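Kinetochore protein Mis16 (Schizosaccharomyces japonicus, PDB 4XYH) is a WD-repeat histone-binding protein that recognises histone H4 and, independently, the CENP-A chaperone Scm3, probably acting at centromeres. Local coordinates at residues 56-61 / 395-400; 283-288 / 327-332; 303-308 / 318-323. All coordinates share one frame; numbering follows the deposited sequence.

Interaction 1: residues 56-61 / 395-400; sequences VEWFPG and KWVLAS
Trp58 and Ala399 carry this buried contact, the indole of one sheet packing against a methyl group of the next. Ala399 CB reaches the ring obliquely, 3.7 Å from Trp58 CE2. Further round the indole, Trp58 CZ2 meets Val397 CG1 at 3.9 Å, the two side chains crossing at about a right angle; that branch of Val397 stands anti to its backbone N (chi1 174°), a position that carries CG1 to the indole. Val56 adds its CG2, 4.1 Å from Ala399 CB, so the small alanine is touched by both inward-turned side chains of 56-58.

The indole nitrogen comes close without bonding. Trp58 NE1 approaches Ala399 CB to 3.4 Å. Trp58 NE1 and Ala399 N are 3.5 Å apart, the amide in plane at the indole edge, but both are donors. NE1 has its acceptor outside the two segments, and the Ala399 backbone pairs with Ser389.

The short strands 56-58 and 398-400 run nearly antiparallel (164°), their axes 7.6 Å apart at closest. Side chains of strand 385-390 bridge part of the interval: Asp387 takes the Val56 N-H and Ser389 that of Trp58. This is the packing of neighbouring blades in a seven-bladed WD40 beta-propeller, at the seam where the last blade, whose outermost strand is the N-terminal 41-48, meets the following one.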
# COMPACT_ATOMS: atom_id res chain seq x y z
N VAL A 56 3.25 1.64 -5.34
CA VAL A 56 4.67 1.32 -5.24
C VAL A 56 4.83 0.08 -4.38
O VAL A 56 4.11 -0.10 -3.40
CB VAL A 56 5.51 2.50 -4.64
CG1 VAL A 56 5.12 2.79 -3.19
CG2 VAL A 56 7.00 2.19 -4.70
N GLU A 57 5.77 -0.78 -4.76
CA GLU A 57 6.07 -1.99 -4.02
C GLU A 57 7.51 -2.36 -4.30
O GLU A 57 7.95 -2.32 -5.45
CB GLU A 57 5.12 -3.14 -4.41
CG GLU A 57 5.06 -4.25 -3.36
CD GLU A 57 4.22 -5.45 -3.80
OE1 GLU A 57 3.95 -5.57 -5.01
OE2 GLU A 57 3.83 -6.28 -2.94
N TRP A 58 8.26 -2.69 -3.24
CA TRP A 58 9.62 -3.21 -3.37
C TRP A 58 9.60 -4.67 -3.80
O TRP A 58 8.87 -5.47 -3.22
CB TRP A 58 10.41 -3.12 -2.06
CG TRP A 58 10.72 -1.76 -1.60
CD1 TRP A 58 9.99 -1.01 -0.73
CD2 TRP A 58 11.85 -0.98 -1.95
NE1 TRP A 58 10.60 0.21 -0.52
CE2 TRP A 58 11.75 0.25 -1.27
CE3 TRP A 58 12.95 -1.19 -2.79
CZ2 TRP A 58 12.70 1.26 -1.39
CZ3 TRP A 58 13.89 -0.19 -2.91
CH2 TRP A 58 13.76 1.02 -2.21
N PHE A 59 10.42 -5.02 -4.79
CA PHE A 59 10.65 -6.42 -5.10
C PHE A 59 11.64 -7.03 -4.10
O PHE A 59 12.59 -6.36 -3.66
CB PHE A 59 11.19 -6.59 -6.51
CG PHE A 59 10.16 -6.45 -7.60
CD1 PHE A 59 9.36 -7.52 -7.95
CD2 PHE A 59 10.03 -5.25 -8.30
CE1 PHE A 59 8.42 -7.40 -8.98
CE2 PHE A 59 9.10 -5.12 -9.33
CZ PHE A 59 8.29 -6.21 -9.67
N PRO A 60 11.44 -8.30 -3.74
CA PRO A 60 12.44 -9.00 -2.91
C PRO A 60 13.74 -9.20 -3.68
O PRO A 60 13.70 -9.42 -4.91
CB PRO A 60 11.77 -10.35 -2.61
CG PRO A 60 10.35 -10.19 -2.96
CD PRO A 60 10.29 -9.16 -4.05
N GLY A 61 14.87 -9.12 -3.00
CA GLY A 61 16.15 -9.45 -3.63
C GLY A 61 17.01 -8.26 -4.00
O GLY A 61 16.54 -7.13 -4.02
N LYS A 395 17.17 -3.02 6.35
CA LYS A 395 16.55 -2.47 7.54
C LYS A 395 16.19 -1.00 7.30
O LYS A 395 16.98 -0.26 6.73
CB LYS A 395 17.48 -2.60 8.74
CG LYS A 395 17.77 -4.04 9.18
CD LYS A 395 16.54 -4.66 9.83
CE LYS A 395 16.04 -3.78 10.97
NZ LYS A 395 14.99 -4.43 11.79
N TRP A 396 14.99 -0.60 7.72
CA TRP A 396 14.62 0.81 7.80
C TRP A 396 14.72 1.59 6.50
O TRP A 396 15.08 2.77 6.53
CB TRP A 396 15.46 1.50 8.88
CG TRP A 396 15.06 1.02 10.22
CD1 TRP A 396 15.69 0.08 10.97
CD2 TRP A 396 13.89 1.39 10.95
NE1 TRP A 396 15.00 -0.14 12.13
CE2 TRP A 396 13.89 0.65 12.14
CE3 TRP A 396 12.84 2.28 10.70
CZ2 TRP A 396 12.88 0.77 13.10
CZ3 TRP A 396 11.84 2.40 11.66
CH2 TRP A 396 11.87 1.65 12.84
N VAL A 397 14.39 0.96 5.38
CA VAL A 397 14.31 1.71 4.14
C VAL A 397 12.87 1.73 3.66
O VAL A 397 12.23 0.69 3.58
CB VAL A 397 15.23 1.12 3.06
CG1 VAL A 397 15.01 1.84 1.72
CG2 VAL A 397 16.71 1.20 3.50
N LEU A 398 12.35 2.92 3.33
CA LEU A 398 10.97 3.03 2.86
C LEU A 398 10.90 3.73 1.52
O LEU A 398 11.75 4.57 1.20
CB LEU A 398 10.10 3.77 3.88
CG LEU A 398 9.96 2.96 5.16
CD1 LEU A 398 11.01 3.36 6.22
CD2 LEU A 398 8.58 3.02 5.73
N ALA A 399 9.90 3.38 0.74
CA ALA A 399 9.55 4.11 -0.45
C ALA A 399 8.18 4.74 -0.23
O ALA A 399 7.28 4.09 0.32
CB ALA A 399 9.55 3.19 -1.68
N SER A 400 8.01 5.99 -0.64
CA SER A 400 6.71 6.65 -0.55
C SER A 400 6.46 7.54 -1.75
O SER A 400 7.39 8.14 -2.30
CB SER A 400 6.59 7.45 0.76
OG SER A 400 7.70 8.32 0.96

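Interaction 2: residues 283-288 / 327-332; sequences PVNGVA and EVYNVQ
Asn285 ND2 gives two hydrogen bonds to the neighbouring segment, joining the innermost strands of adjacent blades of the WD40 propeller. The shorter, from Asn285 ND2 to Val328 O, is 2.8 Å and nearly straight (167°); the acceptor lies in the amide plane of Asn285, although the donor stands above the carbonyl plane of Val328. The second, 3.2 Å from Asn285 ND2 to Glu327 OE1, uses the anti lone pair of the carboxylate, whose plane is nearly coplanar with the amide. An alanine in place of Asn285 would probably leave Val328 O and Glu327 OE1 without this shared donor and weaken the tie between the blades.

Beside the amide, Asn285 CB packs 3.9 Å from Tyr329 CD1, the ring approached obliquely. Tyr329 also makes a cation-pi contact with Arg384. The two strands run almost parallel, 4° apart with axes separated by 5.3 Å, and each carries a classic bulge, Asn285-Gly286 opposite Ala300 and Tyr329-Asn330 opposite Ser344. Gly286 brings its backbone close: a CB there would collide with Tyr329 O. Val331 CG1, between its own backbone N and carbonyl carbon (chi1 53°), rests 3.7 Å from Gly286 C, and Ala288 CB lies 3.5 Å from Val331 O.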
# COMPACT_ATOMS: atom_id res chain seq x y z
N PRO A 283 -15.15 6.91 7.12
CA PRO A 283 -14.55 5.93 6.20
C PRO A 283 -13.22 5.33 6.65
O PRO A 283 -12.34 6.02 7.19
CB PRO A 283 -14.38 6.76 4.93
CG PRO A 283 -15.61 7.60 4.93
CD PRO A 283 -15.85 7.97 6.37
N VAL A 284 -13.09 4.03 6.44
CA VAL A 284 -11.86 3.32 6.74
C VAL A 284 -11.08 3.08 5.45
O VAL A 284 -11.58 2.38 4.56
CB VAL A 284 -12.13 1.99 7.45
CG1 VAL A 284 -10.83 1.42 8.00
CG2 VAL A 284 -13.13 2.20 8.58
N ASN A 285 -9.88 3.64 5.37
CA ASN A 285 -9.11 3.67 4.12
C ASN A 285 -8.10 2.55 3.93
O ASN A 285 -7.79 2.19 2.80
CB ASN A 285 -8.36 5.00 3.99
CG ASN A 285 -9.31 6.17 3.86
OD1 ASN A 285 -10.36 6.05 3.23
ND2 ASN A 285 -8.96 7.30 4.47
N GLY A 286 -7.57 2.01 5.02
CA GLY A 286 -6.57 0.96 4.91
C GLY A 286 -6.64 -0.03 6.05
O GLY A 286 -7.18 0.27 7.13
N VAL A 287 -6.09 -1.22 5.81
CA VAL A 287 -6.08 -2.28 6.80
C VAL A 287 -4.81 -3.10 6.61
O VAL A 287 -4.35 -3.29 5.48
CB VAL A 287 -7.34 -3.17 6.69
CG1 VAL A 287 -7.44 -3.75 5.28
CG2 VAL A 287 -7.35 -4.29 7.76
N ALA A 288 -4.24 -3.59 7.70
CA ALA A 288 -2.99 -4.33 7.61
C ALA A 288 -2.82 -5.27 8.80
O ALA A 288 -2.94 -4.87 9.97
CB ALA A 288 -1.81 -3.36 7.52
N GLU A 327 -7.16 12.89 6.92
CA GLU A 327 -7.41 11.49 6.61
C GLU A 327 -6.13 10.67 6.58
O GLU A 327 -5.14 11.06 5.94
CB GLU A 327 -8.11 11.34 5.26
CG GLU A 327 -9.49 11.92 5.20
CD GLU A 327 -10.29 11.38 4.02
OE1 GLU A 327 -10.22 10.16 3.74
OE2 GLU A 327 -11.00 12.20 3.39
N VAL A 328 -6.17 9.53 7.26
CA VAL A 328 -5.09 8.57 7.13
C VAL A 328 -5.48 7.57 6.06
O VAL A 328 -6.61 7.07 6.02
CB VAL A 328 -4.81 7.86 8.46
CG1 VAL A 328 -3.52 7.01 8.34
CG2 VAL A 328 -4.67 8.89 9.57
N TYR A 329 -4.53 7.29 5.17
CA TYR A 329 -4.77 6.45 4.00
C TYR A 329 -4.04 5.11 4.09
O TYR A 329 -4.65 4.06 4.14
CB TYR A 329 -4.35 7.21 2.74
CG TYR A 329 -4.75 6.56 1.44
CD1 TYR A 329 -6.10 6.35 1.14
CD2 TYR A 329 -3.79 6.17 0.50
CE1 TYR A 329 -6.48 5.75 -0.07
CE2 TYR A 329 -4.16 5.57 -0.72
CZ TYR A 329 -5.51 5.36 -1.00
OH TYR A 329 -5.90 4.77 -2.19
N ASN A 330 -2.71 5.14 4.10
CA ASN A 330 -1.94 3.92 4.07
C ASN A 330 -1.56 3.47 5.48
O ASN A 330 -1.35 4.29 6.37
CB ASN A 330 -0.67 4.10 3.21
CG ASN A 330 -0.99 4.53 1.78
OD1 ASN A 330 -0.46 5.53 1.27
ND2 ASN A 330 -1.86 3.77 1.12
N VAL A 331 -1.45 2.16 5.67
CA VAL A 331 -0.95 1.62 6.91
C VAL A 331 -0.16 0.36 6.56
O VAL A 331 -0.66 -0.49 5.85
CB VAL A 331 -2.10 1.33 7.92
CG1 VAL A 331 -3.20 0.45 7.30
CG2 VAL A 331 -1.56 0.74 9.18
N GLN A 332 1.09 0.28 7.00
CA GLN A 332 1.93 -0.87 6.68
C GLN A 332 2.85 -1.23 7.83
O GLN A 332 3.61 -0.39 8.33
CB GLN A 332 2.79 -0.59 5.45
CG GLN A 332 1.99 -0.34 4.18
CD GLN A 332 1.97 -1.54 3.27
OE1 GLN A 332 0.95 -1.84 2.64
NE2 GLN A 332 3.10 -2.23 3.19

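Interaction 3: residues 303-308 / 318-323; sequences DHTVAL and LHTLEG
Val306 and Leu321 pair in the antiparallel hairpin that forms the two outer strands of a WD40 propeller blade. They make a hydrogen-bonded pair: Leu321 N reaches Val306 O at 2.7 Å, nearly along the C=O axis, and Val306 N returns a bond of 3.2 Å to Leu321 O. Toward the hairpin turn, Leu308 N donates to His319 O at 3.1 Å, and Leu318 N donates to Leu308 O at 2.8 Å with a more bent geometry (149°). At the other end a water donates to both His304 O and Leu321 O, so Leu321 O accepts twice, from an amide and from the water.

Val306, Leu308, His319 and Leu321 project from one face of the sheet. Val306 and Leu321 lie side by side, pointing the same way; Val306 CG1 is anti to its backbone N (chi1 168°), which puts it against Leu321 CD1 at 3.9 Å. Leu308 runs alongside His319 in the same manner, its CD1 4.2 Å from His319 CB. The imidazole has a polar partner beyond the hairpin, Glu373, which His319 NE2 meets in a hydrogen bond.

Thr320 stands on the opposite face, with Ala307, its OG1 held by Arg317; at the strand entry Thr305 crosses it obliquely, Thr305 CB 3.8 Å from Thr320 CG2. Asp303 OD1 accepts from Thr305 N in an Asx turn, and Asp303 OD2 bonds to His280, which the side chains of Thr305 and Ala307 also touch. With Ser301 OG bound to Asp303 N, this is consistent with the Asp-His-Ser network of WD repeats. The chemistry is thus divided: backbone bonds set the register, Val306 and Leu321 pack toward the next blade while His319 on the same face takes a polar partner, and an aspartate anchors the strand entry.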
# COMPACT_ATOMS: atom_id res chain seq x y z
N ASP A 303 -11.02 9.69 9.92
CA ASP A 303 -11.13 10.46 11.16
C ASP A 303 -9.77 10.88 11.72
O ASP A 303 -9.67 11.20 12.89
CB ASP A 303 -11.92 9.67 12.22
CG ASP A 303 -11.16 8.44 12.75
OD1 ASP A 303 -9.96 8.24 12.43
OD2 ASP A 303 -11.77 7.67 13.53
N HIS A 304 -8.74 10.82 10.87
CA HIS A 304 -7.36 11.20 11.21
C HIS A 304 -6.65 10.21 12.14
O HIS A 304 -5.55 10.48 12.60
CB HIS A 304 -7.30 12.61 11.86
CG HIS A 304 -8.04 13.67 11.11
ND1 HIS A 304 -8.01 15.00 11.49
CD2 HIS A 304 -8.84 13.61 10.02
CE1 HIS A 304 -8.75 15.71 10.65
NE2 HIS A 304 -9.27 14.89 9.75
N THR A 305 -7.24 9.05 12.41
CA THR A 305 -6.60 8.15 13.35
C THR A 305 -6.28 6.80 12.76
O THR A 305 -6.81 6.41 11.72
CB THR A 305 -7.47 7.93 14.62
OG1 THR A 305 -8.65 7.19 14.27
CG2 THR A 305 -7.87 9.25 15.24
N VAL A 306 -5.39 6.09 13.45
CA VAL A 306 -5.18 4.69 13.20
C VAL A 306 -5.61 3.91 14.44
O VAL A 306 -5.17 4.21 15.54
CB VAL A 306 -3.70 4.38 12.87
CG1 VAL A 306 -3.45 2.87 12.92
CG2 VAL A 306 -3.37 4.93 11.52
N ALA A 307 -6.48 2.92 14.26
CA ALA A 307 -6.92 2.09 15.37
C ALA A 307 -6.26 0.72 15.30
O ALA A 307 -6.12 0.15 14.21
CB ALA A 307 -8.44 1.97 15.38
N LEU A 308 -5.86 0.19 16.45
CA LEU A 308 -5.27 -1.15 16.53
C LEU A 308 -6.30 -2.14 17.07
O LEU A 308 -7.09 -1.78 17.93
CB LEU A 308 -4.02 -1.14 17.42
CG LEU A 308 -2.96 -0.15 16.92
CD1 LEU A 308 -1.86 0.06 17.95
CD2 LEU A 308 -2.36 -0.65 15.62
N LEU A 318 -8.00 -1.92 20.62
CA LEU A 318 -6.86 -1.98 21.54
C LEU A 318 -6.35 -0.59 21.91
O LEU A 318 -6.06 -0.31 23.07
CB LEU A 318 -5.70 -2.77 20.94
CG LEU A 318 -5.90 -4.27 20.74
CD1 LEU A 318 -4.69 -4.88 20.05
CD2 LEU A 318 -6.11 -4.92 22.10
N HIS A 319 -6.19 0.26 20.92
CA HIS A 319 -5.50 1.53 21.13
C HIS A 319 -5.80 2.43 19.95
O HIS A 319 -6.24 1.97 18.91
CB HIS A 319 -3.99 1.30 21.29
CG HIS A 319 -3.24 2.52 21.73
ND1 HIS A 319 -3.33 3.03 23.01
CD2 HIS A 319 -2.42 3.35 21.06
CE1 HIS A 319 -2.59 4.11 23.11
NE2 HIS A 319 -2.02 4.34 21.93
N THR A 320 -5.55 3.73 20.12
CA THR A 320 -5.74 4.68 19.05
C THR A 320 -4.49 5.51 18.85
O THR A 320 -4.03 6.17 19.77
CB THR A 320 -6.93 5.59 19.32
OG1 THR A 320 -8.09 4.79 19.57
CG2 THR A 320 -7.20 6.50 18.13
N LEU A 321 -3.92 5.47 17.64
CA LEU A 321 -2.75 6.29 17.33
C LEU A 321 -3.21 7.64 16.81
O LEU A 321 -3.86 7.71 15.77
CB LEU A 321 -1.85 5.61 16.29
CG LEU A 321 -1.42 4.19 16.59
CD1 LEU A 321 -0.59 3.61 15.45
CD2 LEU A 321 -0.63 4.15 17.90
N GLU A 322 -2.87 8.71 17.52
CA GLU A 322 -3.20 10.05 17.07
C GLU A 322 -1.95 10.86 16.72
O GLU A 322 -0.88 10.63 17.27
CB GLU A 322 -4.01 10.77 18.14
CG GLU A 322 -4.95 9.84 18.84
CD GLU A 322 -6.13 10.54 19.45
OE1 GLU A 322 -6.97 11.06 18.68
OE2 GLU A 322 -6.22 10.55 20.70
N GLY A 323 -2.09 11.78 15.78
CA GLY A 323 -0.98 12.62 15.40
C GLY A 323 -1.09 13.13 13.98
O GLY A 323 -0.47 14.13 13.63
O HOH W 1 -3.11 9.45 13.50

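Interactions 2 and 3 share the sheet of strands 284-289, 296-301, 306-310 and 319-321: interaction 3 builds its outer edge, and interaction 2 ties its inner strand to the next blade, their centres 10 Å apart. They touch directly, Val328 CG1 lying 3.8 Å from Val306 CG2, so both contribute to the same interface between blades. Strand 328-333 is the next strand in the chain after 319-321. Interaction 1 is a separate blade seam, its centre 18 Å from that of interaction 2 and 24 Å from that of interaction 3. Measured from the centre of the chain, the centres of interactions 1 and 2 lie at about 11 and 9 Å and that of interaction 3 at about 18 Å.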